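Local coordinates for levansucrase (Bacillus megaterium, PDB 3OM4), which belongs to the levansucrase/invertase family, whose members fold as a five-bladed beta-propeller built from mostly antiparallel strands, at residues 20-25 and 370-375; 77-82 and 148-153; 178-181 and 187-190; 260-265 and 271-276. The protein carries 1 engineered substitution. One frame throughout, in Å; residues are numbered along the deposited sequence. Where two conformers were deposited one is given.

Contact 1 (20-25 and 370-375)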
loop_
_atom_site.group_PDB
_atom_site.type_symbol
_atom_site.label_atom_id
_atom_site.label_comp_id
_atom_site.label_asym_id
_atom_site.label_seq_id
_atom_site.Cartn_x
_atom_site.Cartn_y
_atom_site.Cartn_z
ATOM N N ARG A 20 11.857 -11.350 13.079
ATOM C CA ARG A 20 12.331 -10.487 14.153
ATOM C C ARG A 20 13.838 -10.242 14.053
ATOM O O ARG A 20 14.301 -9.134 14.308
ATOM C CB ARG A 20 11.961 -11.068 15.517
ATOM C CG ARG A 20 10.457 -11.212 15.725
ATOM C CD ARG A 20 10.103 -11.407 17.188
ATOM N NE ARG A 20 10.414 -10.224 17.988
ATOM C CZ ARG A 20 9.595 -9.191 18.169
ATOM N NH1 ARG A 20 8.394 -9.174 17.606
ATOM N NH2 ARG A 20 9.983 -8.168 18.919
ATOM N N ASP A 21 14.586 -11.268 13.652
ATOM C CA ASP A 21 16.037 -11.157 13.507
ATOM C C ASP A 21 16.438 -10.132 12.451
ATOM O O ASP A 21 17.373 -9.359 12.656
ATOM C CB ASP A 21 16.662 -12.515 13.189
ATOM C CG ASP A 21 18.162 -12.531 13.410
ATOM O OD1 ASP A 21 18.616 -12.083 14.487
ATOM O OD2 ASP A 21 18.885 -12.992 12.504
ATOM N N ASN A 22 15.727 -10.120 11.329
ATOM C CA ASN A 22 15.995 -9.135 10.288
ATOM C C ASN A 22 15.594 -7.722 10.695
ATOM O O ASN A 22 16.314 -6.765 10.411
ATOM C CB ASN A 22 15.349 -9.547 8.967
ATOM C CG ASN A 22 16.129 -10.647 8.263
ATOM O OD1 ASN A 22 17.357 -10.712 8.362
ATOM N ND2 ASN A 22 15.425 -11.509 7.547
ATOM N N MET A 23 14.466 -7.605 11.390
ATOM C CA MET A 23 13.974 -6.309 11.857
ATOM C C MET A 23 14.871 -5.653 12.913
ATOM O O MET A 23 15.094 -4.438 12.861
ATOM C CB MET A 23 12.539 -6.435 12.373
ATOM C CG MET A 23 11.509 -6.802 11.303
ATOM S SD MET A 23 11.376 -5.579 9.986
ATOM C CE MET A 23 12.391 -6.302 8.709
ATOM N N VAL A 24 15.393 -6.450 13.849
ATOM C CA VAL A 24 16.257 -5.916 14.913
ATOM C C VAL A 24 17.570 -5.355 14.363
ATOM O O VAL A 24 18.195 -4.499 14.993
ATOM C CB VAL A 24 16.541 -6.934 16.069
ATOM C CG1 VAL A 24 15.242 -7.372 16.749
ATOM C CG2 VAL A 24 17.354 -8.136 15.584
ATOM N N LYS A 25 17.969 -5.814 13.180
ATOM C CA LYS A 25 19.194 -5.337 12.534
ATOM C C LYS A 25 19.019 -3.984 11.837
ATOM O O LYS A 25 20.006 -3.329 11.487
ATOM C CB LYS A 25 19.714 -6.375 11.540
ATOM C CG LYS A 25 20.276 -7.633 12.192
ATOM C CD LYS A 25 20.592 -8.682 11.139
ATOM C CE LYS A 25 21.428 -9.823 11.698
ATOM N NZ LYS A 25 20.651 -10.729 12.584
ATOM N N TYR A 370 10.292 -15.620 -0.713
ATOM C CA TYR A 370 10.757 -14.236 -0.769
ATOM C C TYR A 370 11.851 -13.979 0.251
ATOM O O TYR A 370 11.667 -14.213 1.449
ATOM C CB TYR A 370 9.594 -13.252 -0.587
ATOM C CG TYR A 370 8.808 -13.077 -1.857
ATOM C CD1 TYR A 370 7.752 -13.932 -2.164
ATOM C CD2 TYR A 370 9.149 -12.085 -2.774
ATOM C CE1 TYR A 370 7.037 -13.789 -3.351
ATOM C CE2 TYR A 370 8.447 -11.935 -3.962
ATOM C CZ TYR A 370 7.394 -12.789 -4.243
ATOM O OH TYR A 370 6.701 -12.642 -5.420
ATOM N N LYS A 371 12.989 -13.504 -0.244
ATOM C CA LYS A 371 14.149 -13.218 0.588
ATOM C C LYS A 371 14.334 -11.710 0.731
ATOM O O LYS A 371 14.052 -10.963 -0.208
ATOM C CB LYS A 371 15.406 -13.862 -0.005
ATOM C CG LYS A 371 15.379 -15.393 -0.012
ATOM C CD LYS A 371 16.775 -15.995 0.135
ATOM C CE LYS A 371 17.655 -15.733 -1.085
ATOM N NZ LYS A 371 18.911 -16.540 -1.044
ATOM N N PRO A 372 14.810 -11.257 1.908
ATOM C CA PRO A 372 14.914 -9.817 2.180
ATOM C C PRO A 372 15.969 -9.087 1.347
ATOM O O PRO A 372 17.105 -9.558 1.218
ATOM C CB PRO A 372 15.274 -9.761 3.670
ATOM C CG PRO A 372 15.868 -11.096 3.981
ATOM C CD PRO A 372 15.192 -12.074 3.076
ATOM N N LEU A 373 15.584 -7.943 0.788
ATOM C CA LEU A 373 16.528 -7.068 0.097
ATOM C C LEU A 373 17.465 -6.414 1.110
ATOM O O LEU A 373 17.049 -6.076 2.221
ATOM C CB LEU A 373 15.794 -6.000 -0.716
ATOM C CG LEU A 373 14.869 -6.463 -1.853
ATOM C CD1 LEU A 373 14.057 -5.297 -2.385
ATOM C CD2 LEU A 373 15.637 -7.128 -2.987
ATOM N N ASN A 374 18.731 -6.259 0.729
ATOM C CA ASN A 374 19.745 -5.660 1.604
ATOM C C ASN A 374 19.850 -6.389 2.946
ATOM O O ASN A 374 20.026 -5.769 4.000
ATOM C CB ASN A 374 19.468 -4.161 1.793
ATOM C CG ASN A 374 19.246 -3.445 0.476
ATOM O OD1 ASN A 374 20.132 -3.414 -0.379
ATOM N ND2 ASN A 374 18.055 -2.874 0.297
ATOM N N ASP A 375 19.713 -7.713 2.879
ATOM C CA ASP A 375 19.863 -8.625 4.016
ATOM C C ASP A 375 18.716 -8.578 5.023
ATOM O O ASP A 375 18.339 -9.606 5.575
ATOM C CB ASP A 375 21.213 -8.428 4.721
ATOM C CG ASP A 375 22.396 -8.633 3.790
ATOM O OD1 ASP A 375 23.337 -7.818 3.845
ATOM O OD2 ASP A 375 22.385 -9.602 2.998
#

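Contact 2 (77-82 and 148-153)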
loop_
_atom_site.group_PDB
_atom_site.type_symbol
_atom_site.label_atom_id
_atom_site.label_comp_id
_atom_site.label_asym_id
_atom_site.label_seq_id
_atom_site.Cartn_x
_atom_site.Cartn_y
_atom_site.Cartn_z
ATOM N N THR A 77 4.441 -1.041 -15.518
ATOM C CA THR A 77 4.903 0.216 -16.109
ATOM C C THR A 77 3.731 1.186 -16.245
ATOM O O THR A 77 2.575 0.762 -16.307
ATOM C CB THR A 77 5.581 0.006 -17.485
ATOM O OG1 THR A 77 4.716 -0.752 -18.340
ATOM C CG2 THR A 77 6.910 -0.729 -17.326
ATOM N N VAL A 78 4.032 2.484 -16.264
ATOM C CA VAL A 78 2.995 3.514 -16.306
ATOM C C VAL A 78 2.314 3.535 -17.666
ATOM O O VAL A 78 2.975 3.640 -18.699
ATOM C CB VAL A 78 3.552 4.916 -15.967
ATOM C CG1 VAL A 78 2.467 5.984 -16.093
ATOM C CG2 VAL A 78 4.128 4.929 -14.564
ATOM N N ALA A 79 0.990 3.422 -17.645
ATOM C CA ALA A 79 0.186 3.398 -18.858
ATOM C C ALA A 79 0.098 4.776 -19.502
ATOM O O ALA A 79 0.257 5.801 -18.834
ATOM C CB ALA A 79 -1.213 2.867 -18.550
ATOM N N THR A 80 -0.133 4.785 -20.812
ATOM C CA THR A 80 -0.475 6.004 -21.526
ATOM C C THR A 80 -1.880 5.827 -22.073
ATOM O O THR A 80 -2.149 4.897 -22.843
ATOM C CB THR A 80 0.504 6.315 -22.674
ATOM O OG1 THR A 80 1.846 6.034 -22.255
ATOM C CG2 THR A 80 0.400 7.782 -23.080
ATOM N N TYR A 81 -2.776 6.709 -21.649
ATOM C CA TYR A 81 -4.168 6.642 -22.057
ATOM C C TYR A 81 -4.498 7.848 -22.921
ATOM O O TYR A 81 -4.635 8.965 -22.414
ATOM C CB TYR A 81 -5.084 6.586 -20.832
ATOM C CG TYR A 81 -6.544 6.409 -21.177
ATOM C CD1 TYR A 81 -7.039 5.163 -21.558
ATOM C CD2 TYR A 81 -7.429 7.485 -21.124
ATOM C CE1 TYR A 81 -8.378 4.992 -21.876
ATOM C CE2 TYR A 81 -8.771 7.324 -21.443
ATOM C CZ TYR A 81 -9.237 6.076 -21.819
ATOM O OH TYR A 81 -10.564 5.904 -22.136
ATOM N N HIS A 82 -4.608 7.614 -24.227
ATOM C CA HIS A 82 -4.888 8.679 -25.194
ATOM C C HIS A 82 -3.968 9.886 -24.989
ATOM O O HIS A 82 -4.420 11.032 -24.982
ATOM C CB HIS A 82 -6.373 9.081 -25.137
ATOM C CG HIS A 82 -7.291 8.016 -25.655
ATOM N ND1 HIS A 82 -8.062 7.222 -24.827
ATOM C CD2 HIS A 82 -7.547 7.600 -26.920
ATOM C CE1 HIS A 82 -8.761 6.371 -25.561
ATOM N NE2 HIS A 82 -8.465 6.577 -26.835
ATOM N N GLY A 148 -4.673 0.526 -10.527
ATOM C CA GLY A 148 -5.377 0.749 -11.784
ATOM C C GLY A 148 -4.598 0.132 -12.922
ATOM O O GLY A 148 -3.377 0.298 -13.009
ATOM N N THR A 149 -5.302 -0.591 -13.788
ATOM C CA THR A 149 -4.682 -1.222 -14.946
ATOM C C THR A 149 -5.385 -0.829 -16.249
ATOM O O THR A 149 -6.610 -0.685 -16.289
ATOM C CB THR A 149 -4.592 -2.771 -14.787
ATOM O OG1 THR A 149 -3.637 -3.304 -15.717
ATOM C CG2 THR A 149 -5.952 -3.454 -14.985
ATOM N N LEU A 150 -4.593 -0.621 -17.296
ATOM C CA LEU A 150 -5.135 -0.385 -18.629
ATOM C C LEU A 150 -5.210 -1.725 -19.348
ATOM O O LEU A 150 -4.185 -2.326 -19.673
ATOM C CB LEU A 150 -4.279 0.621 -19.412
ATOM C CG LEU A 150 -4.704 0.959 -20.851
ATOM C CD1 LEU A 150 -6.078 1.632 -20.914
ATOM C CD2 LEU A 150 -3.654 1.824 -21.536
ATOM N N THR A 151 -6.434 -2.187 -19.583
ATOM C CA THR A 151 -6.666 -3.526 -20.115
ATOM C C THR A 151 -6.243 -3.641 -21.579
ATOM O O THR A 151 -5.973 -2.632 -22.241
ATOM C CB THR A 151 -8.151 -3.946 -19.977
ATOM O OG1 THR A 151 -8.951 -3.195 -20.896
ATOM C CG2 THR A 151 -8.661 -3.715 -18.558
ATOM N N LYS A 152 -6.182 -4.878 -22.069
ATOM C CA LYS A 152 -5.959 -5.155 -23.487
ATOM C C LYS A 152 -6.979 -4.432 -24.364
ATOM O O LYS A 152 -6.627 -3.888 -25.413
ATOM C CB LYS A 152 -6.011 -6.663 -23.753
ATOM C CG LYS A 152 -4.678 -7.371 -23.552
ATOM C CD LYS A 152 -4.863 -8.882 -23.468
ATOM C CE LYS A 152 -3.523 -9.572 -23.240
ATOM N NZ LYS A 152 -3.690 -11.010 -22.883
ATOM N N ASP A 153 -8.231 -4.414 -23.910
ATOM C CA ASP A 153 -9.332 -3.770 -24.629
ATOM C C ASP A 153 -9.308 -2.237 -24.504
ATOM O O ASP A 153 -10.184 -1.551 -25.036
ATOM C CB ASP A 153 -10.673 -4.337 -24.142
ATOM C CG ASP A 153 -11.831 -4.008 -25.074
ATOM O OD1 ASP A 153 -11.637 -3.997 -26.310
ATOM O OD2 ASP A 153 -12.947 -3.766 -24.564
#

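Contact 3 (178-181 and 187-190)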
loop_
_atom_site.group_PDB
_atom_site.type_symbol
_atom_site.label_atom_id
_atom_site.label_comp_id
_atom_site.label_asym_id
_atom_site.label_seq_id
_atom_site.Cartn_x
_atom_site.Cartn_y
_atom_site.Cartn_z
ATOM N N VAL A 178 -13.818 2.167 -15.120
ATOM C CA VAL A 178 -14.058 3.606 -15.145
ATOM C C VAL A 178 -14.202 4.037 -16.600
ATOM O O VAL A 178 -13.246 3.962 -17.374
ATOM C CB VAL A 178 -12.919 4.403 -14.454
ATOM C CG1 VAL A 178 -13.288 5.876 -14.336
ATOM C CG2 VAL A 178 -12.612 3.823 -13.080
ATOM N N ASN A 179 -15.405 4.468 -16.968
ATOM C CA ASN A 179 -15.677 4.910 -18.329
ATOM C C ASN A 179 -15.230 6.350 -18.543
ATOM O O ASN A 179 -15.625 7.249 -17.796
ATOM C CB ASN A 179 -17.159 4.733 -18.677
ATOM C CG ASN A 179 -17.569 3.269 -18.751
ATOM O OD1 ASN A 179 -16.833 2.430 -19.275
ATOM N ND2 ASN A 179 -18.749 2.960 -18.229
ATOM N N MET A 180 -14.394 6.547 -19.560
ATOM C CA MET A 180 -13.776 7.841 -19.845
ATOM C C MET A 180 -14.191 8.377 -21.208
ATOM O O MET A 180 -14.504 7.609 -22.115
ATOM C CB MET A 180 -12.247 7.721 -19.829
ATOM C CG MET A 180 -11.655 7.021 -18.617
ATOM S SD MET A 180 -11.786 7.991 -17.105
ATOM C CE MET A 180 -10.655 9.344 -17.425
ATOM N N SER A 181 -14.177 9.701 -21.342
ATOM C CA SER A 181 -14.341 10.353 -22.641
ATOM C C SER A 181 -13.435 11.576 -22.744
ATOM O O SER A 181 -12.835 12.001 -21.755
ATOM C CB SER A 181 -15.806 10.736 -22.894
ATOM O OG SER A 181 -16.231 11.782 -22.039
ATOM N N THR A 187 -8.847 17.742 -22.300
ATOM C CA THR A 187 -9.624 17.318 -21.133
ATOM C C THR A 187 -9.982 15.830 -21.180
ATOM O O THR A 187 -10.323 15.291 -22.235
ATOM C CB THR A 187 -10.922 18.160 -20.981
ATOM O OG1 THR A 187 -10.613 19.552 -21.105
ATOM C CG2 THR A 187 -11.591 17.920 -19.626
ATOM N N LEU A 188 -9.876 15.177 -20.025
ATOM C CA LEU A 188 -10.429 13.845 -19.816
ATOM C C LEU A 188 -11.617 13.959 -18.870
ATOM O O LEU A 188 -11.599 14.760 -17.936
ATOM C CB LEU A 188 -9.384 12.902 -19.216
ATOM C CG LEU A 188 -8.265 12.331 -20.089
ATOM C CD1 LEU A 188 -7.315 11.524 -19.224
ATOM C CD2 LEU A 188 -8.804 11.459 -21.220
ATOM N N LYS A 189 -12.643 13.152 -19.116
ATOM C CA LYS A 189 -13.849 13.163 -18.297
ATOM C C LYS A 189 -14.161 11.759 -17.793
ATOM O O LYS A 189 -14.030 10.786 -18.534
ATOM C CB LYS A 189 -15.033 13.697 -19.113
ATOM C CG LYS A 189 -16.357 13.769 -18.353
ATOM C CD LYS A 189 -17.519 14.017 -19.300
ATOM C CE LYS A 189 -18.851 13.954 -18.567
ATOM N NZ LYS A 189 -19.996 14.224 -19.481
ATOM N N VAL A 190 -14.559 11.660 -16.528
ATOM C CA VAL A 190 -15.138 10.428 -16.012
ATOM C C VAL A 190 -16.627 10.452 -16.349
ATOM O O VAL A 190 -17.376 11.289 -15.840
ATOM C CB VAL A 190 -14.916 10.263 -14.488
ATOM C CG1 VAL A 190 -15.697 9.064 -13.953
ATOM C CG2 VAL A 190 -13.430 10.106 -14.179
#

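Contact 4 (260-265 and 271-276)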
loop_
_atom_site.group_PDB
_atom_site.type_symbol
_atom_site.label_atom_id
_atom_site.label_comp_id
_atom_site.label_asym_id
_atom_site.label_seq_id
_atom_site.Cartn_x
_atom_site.Cartn_y
_atom_site.Cartn_z
ATOM N N TYR A 260 5.749 -18.404 20.312
ATOM C CA TYR A 260 6.599 -19.593 20.446
ATOM C C TYR A 260 7.048 -20.181 19.104
ATOM O O TYR A 260 7.780 -21.176 19.074
ATOM C CB TYR A 260 5.880 -20.675 21.253
ATOM C CG TYR A 260 5.558 -20.273 22.670
ATOM C CD1 TYR A 260 6.394 -20.637 23.726
ATOM C CD2 TYR A 260 4.416 -19.526 22.956
ATOM C CE1 TYR A 260 6.099 -20.263 25.036
ATOM C CE2 TYR A 260 4.113 -19.148 24.259
ATOM C CZ TYR A 260 4.955 -19.520 25.292
ATOM O OH TYR A 260 4.651 -19.147 26.582
ATOM N N ASN A 261 6.616 -19.569 18.004
ATOM C CA ASN A 261 6.971 -20.052 16.665
ATOM C C ASN A 261 8.298 -19.474 16.171
ATOM O O ASN A 261 8.387 -18.287 15.846
ATOM C CB ASN A 261 5.848 -19.746 15.668
ATOM C CG ASN A 261 6.041 -20.433 14.322
ATOM O OD1 ASN A 261 7.121 -20.942 14.013
ATOM N ND2 ASN A 261 4.989 -20.437 13.505
ATOM N N ARG A 262 9.313 -20.333 16.086
ATOM C CA ARG A 262 10.656 -19.929 15.653
ATOM C C ARG A 262 10.695 -19.308 14.253
ATOM O O ARG A 262 11.570 -18.487 13.965
ATOM C CB ARG A 262 11.634 -21.109 15.720
ATOM C CG ARG A 262 11.890 -21.649 17.121
ATOM C CD ARG A 262 12.758 -22.897 17.054
ATOM N NE ARG A 262 12.847 -23.585 18.340
ATOM C CZ ARG A 262 13.848 -23.444 19.205
ATOM N NH1 ARG A 262 14.867 -22.637 18.932
ATOM N NH2 ARG A 262 13.832 -24.117 20.346
ATOM N N ALA A 263 9.749 -19.694 13.396
ATOM C CA ALA A 263 9.673 -19.188 12.017
ATOM C C ALA A 263 9.601 -17.662 11.934
ATOM O O ALA A 263 10.079 -17.061 10.965
ATOM C CB ALA A 263 8.490 -19.804 11.285
ATOM N N TYR A 264 8.996 -17.046 12.946
ATOM C CA TYR A 264 8.826 -15.593 12.984
ATOM C C TYR A 264 10.040 -14.862 13.536
ATOM O O TYR A 264 10.177 -13.652 13.357
ATOM C CB TYR A 264 7.590 -15.219 13.798
ATOM C CG TYR A 264 6.339 -15.928 13.354
ATOM C CD1 TYR A 264 6.053 -16.098 11.996
ATOM C CD2 TYR A 264 5.439 -16.435 14.289
ATOM C CE1 TYR A 264 4.899 -16.751 11.582
ATOM C CE2 TYR A 264 4.274 -17.087 13.884
ATOM C CZ TYR A 264 4.018 -17.245 12.533
ATOM O OH TYR A 264 2.871 -17.885 12.133
ATOM N N TYR A 265 10.911 -15.602 14.212
ATOM C CA TYR A 265 12.086 -15.023 14.839
ATOM C C TYR A 265 13.296 -15.021 13.918
ATOM O O TYR A 265 13.982 -14.007 13.785
ATOM C CB TYR A 265 12.404 -15.771 16.138
ATOM C CG TYR A 265 11.432 -15.471 17.254
ATOM C CD1 TYR A 265 11.792 -14.624 18.294
ATOM C CD2 TYR A 265 10.152 -16.028 17.269
ATOM C CE1 TYR A 265 10.909 -14.333 19.321
ATOM C CE2 TYR A 265 9.254 -15.740 18.299
ATOM C CZ TYR A 265 9.646 -14.892 19.321
ATOM O OH TYR A 265 8.787 -14.595 20.348
ATOM N N PHE A 271 18.900 -16.245 20.344
ATOM C CA PHE A 271 18.129 -15.072 19.931
ATOM C C PHE A 271 16.643 -15.320 20.162
ATOM O O PHE A 271 15.965 -14.497 20.772
ATOM C CB PHE A 271 18.395 -14.688 18.469
ATOM C CG PHE A 271 17.500 -13.584 17.965
ATOM C CD1 PHE A 271 17.753 -12.258 18.307
ATOM C CD2 PHE A 271 16.396 -13.871 17.164
ATOM C CE1 PHE A 271 16.920 -11.230 17.856
ATOM C CE2 PHE A 271 15.559 -12.854 16.710
ATOM C CZ PHE A 271 15.821 -11.529 17.059
ATOM N N PHE A 272 16.157 -16.463 19.685
ATOM C CA PHE A 272 14.766 -16.854 19.875
ATOM C C PHE A 272 14.375 -16.842 21.358
ATOM O O PHE A 272 13.386 -16.212 21.734
ATOM C CB PHE A 272 14.501 -18.221 19.224
ATOM C CG PHE A 272 13.203 -18.856 19.635
ATOM C CD1 PHE A 272 11.983 -18.280 19.290
ATOM C CD2 PHE A 272 13.202 -20.044 20.361
ATOM C CE1 PHE A 272 10.779 -18.871 19.669
ATOM C CE2 PHE A 272 12.007 -20.640 20.747
ATOM C CZ PHE A 272 10.789 -20.052 20.399
ATOM N N GLN A 273 15.170 -17.501 22.197
ATOM C CA GLN A 273 14.873 -17.581 23.632
ATOM C C GLN A 273 14.853 -16.224 24.343
ATOM O O GLN A 273 13.946 -15.953 25.133
ATOM C CB GLN A 273 15.820 -18.558 24.342
ATOM C CG GLN A 273 15.749 -20.009 23.837
ATOM C CD GLN A 273 14.396 -20.682 24.058
ATOM O OE1 GLN A 273 13.558 -20.208 24.827
ATOM N NE2 GLN A 273 14.185 -21.804 23.380
ATOM N N SER A 274 15.840 -15.374 24.059
ATOM C CA SER A 274 15.924 -14.052 24.694
ATOM C C SER A 274 14.829 -13.091 24.220
ATOM O O SER A 274 14.260 -12.346 25.019
ATOM C CB SER A 274 17.303 -13.428 24.473
ATOM O OG SER A 274 17.564 -13.244 23.093
ATOM N N GLU A 275 14.551 -13.119 22.916
ATOM C CA GLU A 275 13.520 -12.282 22.304
ATOM C C GLU A 275 12.127 -12.697 22.781
ATOM O O GLU A 275 11.292 -11.847 23.098
ATOM C CB GLU A 275 13.617 -12.376 20.777
ATOM C CG GLU A 275 12.726 -11.414 20.004
ATOM C CD GLU A 275 13.402 -10.094 19.662
ATOM O OE1 GLU A 275 14.454 -9.764 20.253
ATOM O OE2 GLU A 275 12.867 -9.379 18.791
ATOM N N LYS A 276 11.891 -14.007 22.829
ATOM C CA LYS A 276 10.615 -14.557 23.282
ATOM C C LYS A 276 10.345 -14.226 24.753
ATOM O O LYS A 276 9.237 -13.820 25.106
ATOM C CB LYS A 276 10.564 -16.070 23.038
ATOM C CG LYS A 276 9.316 -16.772 23.569
ATOM C CD LYS A 276 9.417 -18.294 23.462
ATOM C CE LYS A 276 10.711 -18.815 24.083
ATOM N NZ LYS A 276 10.578 -20.206 24.594
#

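Contact 1 (20-25 and 370-375)
N22 reaches from the short helix 20-24 to P372 and D375 at the rim of a beta-propeller blade, an example of how a surface helix can rest on a blade through very few atoms. Strand 371-382 is the outermost strand of its four-stranded antiparallel sheet. It is interrupted early, where N374 and D375 both take positive phi (56° and 73°). This turn folds the chain back, so that the P372 ring and the D375 carbonyl both come up to the helix. With CG anti to its carbonyl carbon, N22 directs its amide toward P372 and D375, and its side chain crosses the proline at about a right angle. The amide was probably built turned over, which makes the identity of its two end atoms doubtful. Its carbon is not affected: N22 CG is 3.6 Å from D375 O, which lies by one end of the amide and may be hydrogen-bonded to it if the side chain is turned back. The other end of the amide meets the pyrrolidine ring near P372 CG. The two backbones stay apart, N22 CA lying 7.4 Å from D375 CA. Behind the proline, Y361 of the adjacent strand 356-363 packs against it, while N374 is tied to Q29, L378 and T438. Within 20-25, K25 NZ makes a salt bridge to D21 OD2 at 2.9 Å.

Contact 2 (77-82 and 148-153)
The loop that leads from strand 60-72 into strand 84-92 lies across the end of strand 142-150, where A79, T80 and Y81 close round the side chain of L150. It illustrates how one branched residue can anchor an irregular loop without any polar bond between the two. L150 CB sits 3.9 Å from A79 CB, the two side chains pointing at each other. Beyond that the leucine forks. Its CG is anti to the backbone N (chi1 179°), which carries the branch past A79. One methyl, CD2, then packs 3.7 Å from T80 O and 4.0 Å from A79 CB; the other, CD1, comes 3.7 Å from Y81 CD1. That methyl lies at the edge of the tyrosine ring, near its plane, and the two side chains cross at about a right angle.

In the propeller, strand 142-150 pairs in parallel with strand 60-72 and antiparallel with strand 156-164, so L150 stands where a hairpin is about to turn. Backbone bonds of A79 with L71 and of L150 with Q72 hold loop and strand to the same neighbouring strand, which brings A79 CA within 6.5 Å of L150 CA. T151 OG1 bonds to K155 N inside the hairpin turn. One face of the Y81 ring is taken by its neighbour H82, which comes over it edge first, with H82 ND1 3.4 Å above the plane of Y81 and over the ring centre. Further out, Y81 rests on V156 and I86.

Contact 3 (178-181 and 187-190)
The flat groups that meet are the peptides of S181 and K189, joined by two backbone hydrogen bonds. S181 N gives to K189 O at 3.0 Å, and K189 N gives to S181 O at 2.9 Å. K189 O also receives the CA-H of M180, whose CA is 3.2 Å away, so one oxygen serves two donors of unequal strength. This is the regular alternation of a beta hairpin, here strands 170-184 and 187-200: S181 with K189 is a hydrogen-bonded pair, M180 with V190 a non-hydrogen-bonded one. The faces of the sheet differ in character. On the side of M180 and V190, bends in the methionine chain at chi2 (-71°) and chi3 (-69°) bring its end over the neighbouring strand, with M180 SD 4.0 Å from V190 CG2 and M180 CE 4.2 Å from L188 CB. V178 CG1 adds a methyl contact with V190 CG1, and L104 packs against both M180 and V190. On the other side, S181 OG lies along the extended lysine chain, 3.7 Å from K189 CB, and finds its polar partner in D191 OD1.

Contact 4 (260-265 and 271-276)
Aromatic contacts between Y265 and F272 come first in joining the loop 260-265 to helix 269-281. The two rings form a T-shaped pair: the edge of F272 points at a face of Y265, with ring centroids 4.8 Å apart and planes at 88°. F271, one residue earlier, turns its own edge to the backbone, F271 CE2 lying 3.5 Å from Y265 O.

A CH-pi contact holds the phenylalanine from another direction. R262 CG stands over the centre of the F272 ring, 3.6 Å from the centroid and only 6° off the normal. The arginine chain, extended from CG to NE, then runs across the ring, so that F272 CD2 comes under one face of the guanidinium, whose plane is inclined at 40° to the ring. N269 accepts from R262 NH1 and helps fix this course.

Aliphatic contacts complete the wrapping of Y265. E275 CG meets the tyrosine at its edge, 3.5 Å from Y265 CE1, while Y265 OH packs 3.5 Å from K276 CB and bonds to L259 O. Farther along the lysine, K276 CD touches Y260.

Polar bonds act within each partner. N261 OD1 accepts from A263 N at 3.0 Å, an Asx turn that shapes the loop, while N261 ND2 bonds to N11 O; K276 NZ reaches Q273 OE1 at 3.0 Å besides its salt bridge to D8. Helix 20-24 packs against this unit, V24 touching F271 and E275, while the backbone of F9 bonds to Y260 and R262.

Contacts 1 and 4 lie on one side of the chain's centre and contacts 2 and 3 together on a side of their own, with contact 3 opposite contacts 1 and 4. Helix 20-24 is bound to contact 4 by the R20-E275 salt bridge and the D21-Y265 backbone bond, whereas across contact 1 no clear hydrogen bond is made. Contacts 2 and 3 belong to a single sheet, meeting where Y81 packs on M180 and L188. Contact 1 is a surface touch; the others are partly buried. Chemistry follows place: one amide against a proline and a carbonyl in contact 1, apolar packing in contact 2, backbone pairing in contact 3, aromatic rings in contact 4.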